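PDB 2OG5: L-asparagine oxygenase, which hydroxylates L-asparagine at C3, using iron(II), 2-oxoglutarate and O2, to supply (2S,3S)-3-hydroxyasparagine for a calcium-dependent lipopeptide antibiotic. Local coordinates for residues S94-V107 with P298-V310. Sequence-based numbering, arbitrary orientation.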
loop_
_atom_site.group_PDB
_atom_site.type_symbol
_atom_site.label_atom_id
_atom_site.label_comp_id
_atom_site.label_asym_id
_atom_site.label_seq_id
_atom_site.Cartn_x
_atom_site.Cartn_y
_atom_site.Cartn_z
ATOM N N SER A 94 8.690 12.260 -0.372
ATOM C CA SER A 94 7.300 11.916 -0.667
ATOM C C SER A 94 6.331 13.083 -0.428
ATOM O O SER A 94 5.125 12.943 -0.621
ATOM C CB SER A 94 6.887 10.665 0.106
ATOM O OG SER A 94 7.100 10.828 1.489
ATOM N N GLY A 95 6.864 14.238 -0.041
ATOM C CA GLY A 95 6.085 15.464 0.025
ATOM C C GLY A 95 5.178 15.566 1.235
ATOM O O GLY A 95 5.117 14.671 2.059
ATOM N N PRO A 96 4.455 16.683 1.344
ATOM C CA PRO A 96 3.648 16.929 2.532
ATOM C C PRO A 96 2.501 15.942 2.772
ATOM O O PRO A 96 2.046 15.831 3.902
ATOM C CB PRO A 96 3.118 18.356 2.308
ATOM C CG PRO A 96 3.240 18.597 0.864
ATOM C CD PRO A 96 4.397 17.794 0.381
ATOM N N ASP A 97 2.029 15.247 1.736
ATOM C CA ASP A 97 0.979 14.248 1.905
ATOM C C ASP A 97 1.493 12.812 1.864
ATOM O O ASP A 97 0.727 11.874 2.070
ATOM C CB ASP A 97 -0.101 14.445 0.857
ATOM C CG ASP A 97 -0.791 15.766 1.016
ATOM O OD1 ASP A 97 -1.451 15.932 2.056
ATOM O OD2 ASP A 97 -0.659 16.633 0.119
ATOM N N GLY A 98 2.788 12.643 1.618
ATOM C CA GLY A 98 3.398 11.318 1.647
ATOM C C GLY A 98 2.756 10.323 0.709
ATOM O O GLY A 98 2.656 9.138 1.033
ATOM N N ALA A 99 2.325 10.791 -0.454
ATOM C CA ALA A 99 1.609 9.961 -1.408
ATOM C C ALA A 99 1.701 10.546 -2.807
ATOM O O ALA A 99 1.857 11.755 -2.983
ATOM C CB ALA A 99 0.139 9.828 -0.994
ATOM N N ILE A 100 1.606 9.675 -3.802
ATOM C CA ILE A 100 1.575 10.087 -5.196
ATOM C C ILE A 100 0.514 9.253 -5.912
ATOM O O ILE A 100 0.277 8.104 -5.534
ATOM C CB ILE A 100 2.974 9.954 -5.871
ATOM C CG1 ILE A 100 2.945 10.435 -7.325
ATOM C CG2 ILE A 100 3.497 8.527 -5.817
ATOM C CD1 ILE A 100 4.360 10.649 -7.902
ATOM N N VAL A 101 -0.146 9.833 -6.910
ATOM C CA VAL A 101 -1.021 9.067 -7.784
ATOM C C VAL A 101 -0.558 9.245 -9.225
ATOM O O VAL A 101 -0.262 10.359 -9.644
ATOM C CB VAL A 101 -2.485 9.456 -7.608
ATOM C CG1 VAL A 101 -3.365 8.614 -8.521
ATOM C CG2 VAL A 101 -2.882 9.270 -6.166
ATOM N N LEU A 102 -0.417 8.132 -9.940
ATOM C CA LEU A 102 -0.116 8.132 -11.367
ATOM C C LEU A 102 -1.389 7.708 -12.085
ATOM O O LEU A 102 -2.050 6.770 -11.652
ATOM C CB LEU A 102 1.014 7.150 -11.699
ATOM C CG LEU A 102 2.481 7.553 -11.486
ATOM C CD1 LEU A 102 2.717 8.145 -10.149
ATOM C CD2 LEU A 102 3.340 6.305 -11.703
ATOM N N ARG A 103 -1.724 8.391 -13.175
ATOM C CA ARG A 103 -2.962 8.121 -13.913
ATOM C C ARG A 103 -2.609 7.767 -15.341
ATOM O O ARG A 103 -1.725 8.377 -15.921
ATOM C CB ARG A 103 -3.855 9.360 -13.911
ATOM C CG ARG A 103 -4.135 9.908 -12.537
ATOM C CD ARG A 103 -5.019 11.138 -12.603
ATOM N NE ARG A 103 -5.178 11.743 -11.281
ATOM C CZ ARG A 103 -6.334 11.864 -10.628
ATOM N NH1 ARG A 103 -7.477 11.423 -11.147
ATOM N NH2 ARG A 103 -6.347 12.441 -9.430
ATOM N N GLY A 104 -3.304 6.791 -15.908
ATOM C CA GLY A 104 -3.116 6.427 -17.312
ATOM C C GLY A 104 -2.255 5.197 -17.520
ATOM O O GLY A 104 -1.767 4.965 -18.630
ATOM N N LEU A 105 -2.076 4.400 -16.469
ATOM C CA LEU A 105 -1.329 3.152 -16.570
ATOM C C LEU A 105 -2.179 2.093 -17.260
ATOM O O LEU A 105 -3.412 2.161 -17.222
ATOM C CB LEU A 105 -0.878 2.678 -15.185
ATOM C CG LEU A 105 0.248 3.534 -14.599
ATOM C CD1 LEU A 105 0.344 3.327 -13.115
ATOM C CD2 LEU A 105 1.587 3.241 -15.288
ATOM N N PRO A 106 -1.524 1.111 -17.903
ATOM C CA PRO A 106 -2.292 0.144 -18.677
ATOM C C PRO A 106 -2.989 -0.869 -17.789
ATOM O O PRO A 106 -2.368 -1.434 -16.887
ATOM C CB PRO A 106 -1.232 -0.533 -19.550
ATOM C CG PRO A 106 0.029 -0.407 -18.776
ATOM C CD PRO A 106 -0.074 0.851 -17.966
ATOM N N VAL A 107 -4.283 -1.051 -18.027
ATOM C CA VAL A 107 -5.055 -2.125 -17.420
ATOM C C VAL A 107 -5.964 -2.697 -18.504
ATOM O O VAL A 107 -6.416 -1.973 -19.403
ATOM C CB VAL A 107 -5.894 -1.655 -16.201
ATOM C CG1 VAL A 107 -4.990 -1.306 -15.028
ATOM C CG2 VAL A 107 -6.782 -0.479 -16.578
ATOM N N PRO A 298 -9.908 3.127 -13.032
ATOM C CA PRO A 298 -9.054 2.194 -13.744
ATOM C C PRO A 298 -7.803 2.850 -14.338
ATOM O O PRO A 298 -7.878 3.933 -14.931
ATOM C CB PRO A 298 -9.989 1.649 -14.831
ATOM C CG PRO A 298 -11.330 1.723 -14.193
ATOM C CD PRO A 298 -11.314 3.012 -13.464
ATOM N N GLY A 299 -6.654 2.210 -14.134
ATOM C CA GLY A 299 -5.385 2.735 -14.627
ATOM C C GLY A 299 -4.708 3.712 -13.691
ATOM O O GLY A 299 -3.653 4.247 -14.030
ATOM N N GLU A 300 -5.308 3.958 -12.528
ATOM C CA GLU A 300 -4.696 4.818 -11.524
ATOM C C GLU A 300 -3.928 3.968 -10.529
ATOM O O GLU A 300 -4.411 2.924 -10.094
ATOM C CB GLU A 300 -5.736 5.670 -10.805
ATOM C CG GLU A 300 -6.393 6.645 -11.752
ATOM C CD GLU A 300 -7.287 7.644 -11.072
ATOM O OE1 GLU A 300 -7.683 7.391 -9.910
ATOM O OE2 GLU A 300 -7.578 8.681 -11.714
ATOM N N LEU A 301 -2.731 4.436 -10.189
ATOM C CA LEU A 301 -1.836 3.780 -9.236
ATOM C C LEU A 301 -1.528 4.753 -8.110
ATOM O O LEU A 301 -0.885 5.772 -8.350
ATOM C CB LEU A 301 -0.534 3.392 -9.932
ATOM C CG LEU A 301 0.577 2.786 -9.076
ATOM C CD1 LEU A 301 0.123 1.458 -8.489
ATOM C CD2 LEU A 301 1.865 2.606 -9.892
ATOM N N ALA A 302 -1.993 4.433 -6.899
ATOM C CA ALA A 302 -1.715 5.232 -5.715
ATOM C C ALA A 302 -0.536 4.595 -5.017
ATOM O O ALA A 302 -0.519 3.379 -4.833
ATOM C CB ALA A 302 -2.912 5.258 -4.781
ATOM N N ILE A 303 0.447 5.403 -4.637
ATOM C CA ILE A 303 1.608 4.913 -3.897
ATOM C C ILE A 303 1.698 5.706 -2.604
ATOM O O ILE A 303 1.825 6.934 -2.627
ATOM C CB ILE A 303 2.905 5.062 -4.697
ATOM C CG1 ILE A 303 2.780 4.383 -6.066
ATOM C CG2 ILE A 303 4.105 4.484 -3.906
ATOM C CD1 ILE A 303 3.997 4.616 -6.969
ATOM N N VAL A 304 1.584 4.999 -1.482
ATOM C CA VAL A 304 1.567 5.601 -0.156
ATOM C C VAL A 304 2.909 5.324 0.532
ATOM O O VAL A 304 3.384 4.196 0.539
ATOM C CB VAL A 304 0.424 5.006 0.685
ATOM C CG1 VAL A 304 0.382 5.623 2.064
ATOM C CG2 VAL A 304 -0.938 5.186 -0.039
ATOM N N ASP A 305 3.540 6.369 1.048
ATOM C CA ASP A 305 4.758 6.241 1.830
ATOM C C ASP A 305 4.368 5.836 3.237
ATOM O O ASP A 305 3.911 6.647 4.040
ATOM C CB ASP A 305 5.524 7.562 1.823
ATOM C CG ASP A 305 6.864 7.464 2.524
ATOM O OD1 ASP A 305 7.031 6.520 3.332
ATOM O OD2 ASP A 305 7.740 8.338 2.289
ATOM N N ASN A 306 4.537 4.555 3.526
ATOM C CA ASN A 306 4.077 3.954 4.767
ATOM C C ASN A 306 4.919 4.328 5.974
ATOM O O ASN A 306 4.557 3.959 7.105
ATOM C CB ASN A 306 4.051 2.423 4.605
ATOM C CG ASN A 306 3.240 1.717 5.688
ATOM O OD1 ASN A 306 2.114 2.128 6.014
ATOM N ND2 ASN A 306 3.789 0.624 6.225
ATOM N N ARG A 307 6.027 5.039 5.759
ATOM C CA ARG A 307 6.830 5.561 6.879
ATOM C C ARG A 307 6.178 6.794 7.511
ATOM O O ARG A 307 6.361 7.041 8.710
ATOM C CB ARG A 307 8.241 5.970 6.429
ATOM C CG ARG A 307 9.292 4.873 6.309
ATOM C CD ARG A 307 9.256 4.144 4.994
ATOM N NE ARG A 307 9.390 5.010 3.826
ATOM C CZ ARG A 307 10.511 5.252 3.150
ATOM N NH1 ARG A 307 11.653 4.670 3.466
ATOM N NH2 ARG A 307 10.483 6.075 2.116
ATOM N N VAL A 308 5.432 7.564 6.714
ATOM C CA VAL A 308 4.913 8.863 7.150
ATOM C C VAL A 308 3.405 9.033 6.964
ATOM O O VAL A 308 2.837 10.012 7.446
ATOM C CB VAL A 308 5.628 10.037 6.446
ATOM C CG1 VAL A 308 7.076 10.134 6.902
ATOM C CG2 VAL A 308 5.524 9.924 4.932
ATOM N N THR A 309 2.753 8.086 6.299
ATOM C CA THR A 309 1.355 8.235 5.925
ATOM C C THR A 309 0.562 7.003 6.308
ATOM O O THR A 309 0.969 5.884 5.978
ATOM C CB THR A 309 1.254 8.510 4.412
ATOM O OG1 THR A 309 1.934 9.735 4.142
ATOM C CG2 THR A 309 -0.194 8.638 3.921
ATOM N N VAL A 310 -0.547 7.224 7.012
ATOM C CA VAL A 310 -1.535 6.197 7.303
ATOM C C VAL A 310 -2.617 6.202 6.235
ATOM O O VAL A 310 -2.811 7.200 5.539
ATOM C CB VAL A 310 -2.183 6.399 8.686
ATOM C CG1 VAL A 310 -1.135 6.285 9.799
ATOM C CG2 VAL A 310 -2.906 7.765 8.789
HETATM O O HOH W 1 -6.203 6.157 -15.465
#
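Ile100 with Ile303 and Leu102 with Leu301, both hydrogen-bonded pairs, join strands 99-103 and 301-305 antiparallel in the larger mixed sheet of the jelly roll, where 301-305 also pairs antiparallel with 191-196; Ile303 N to Ile100 O, 2.9 Å, is nearly straight at 172°. Just before strand 99-103, Gly98 O takes Asp305 N; past its other end Gly299 O accepts from Leu105 N.

On one face, under helix 81-92, Ile100 and Ile303 run alongside each other, CG2 of the first 3.7 Å from CB of the second. Further along that side Leu105, in the loop after the strand, slants across Leu301, CD1 3.3 Å from Leu301 CB, close for two carbons. Val101 and Ala302 share the other face with Val304, whose side chain lies about 5 Å from that of His311, an iron ligand holding sodium in this crystal.

Arg103, extended from CG to NE, runs beside Glu300 and bridges NH1 to OE2 at 2.8 Å, guanidinium and carboxylate 83° apart; Asp37 holds its NE. Ser94 OG donates to the anti side of Asp305 OD2, 2.7 Å away, while Arg307 NE and N grip OD1 from opposite faces.

Asp305, fixed through both carboxylate oxygens, thus ties the 94-98 loop to the Asx turn leading into His311's strand.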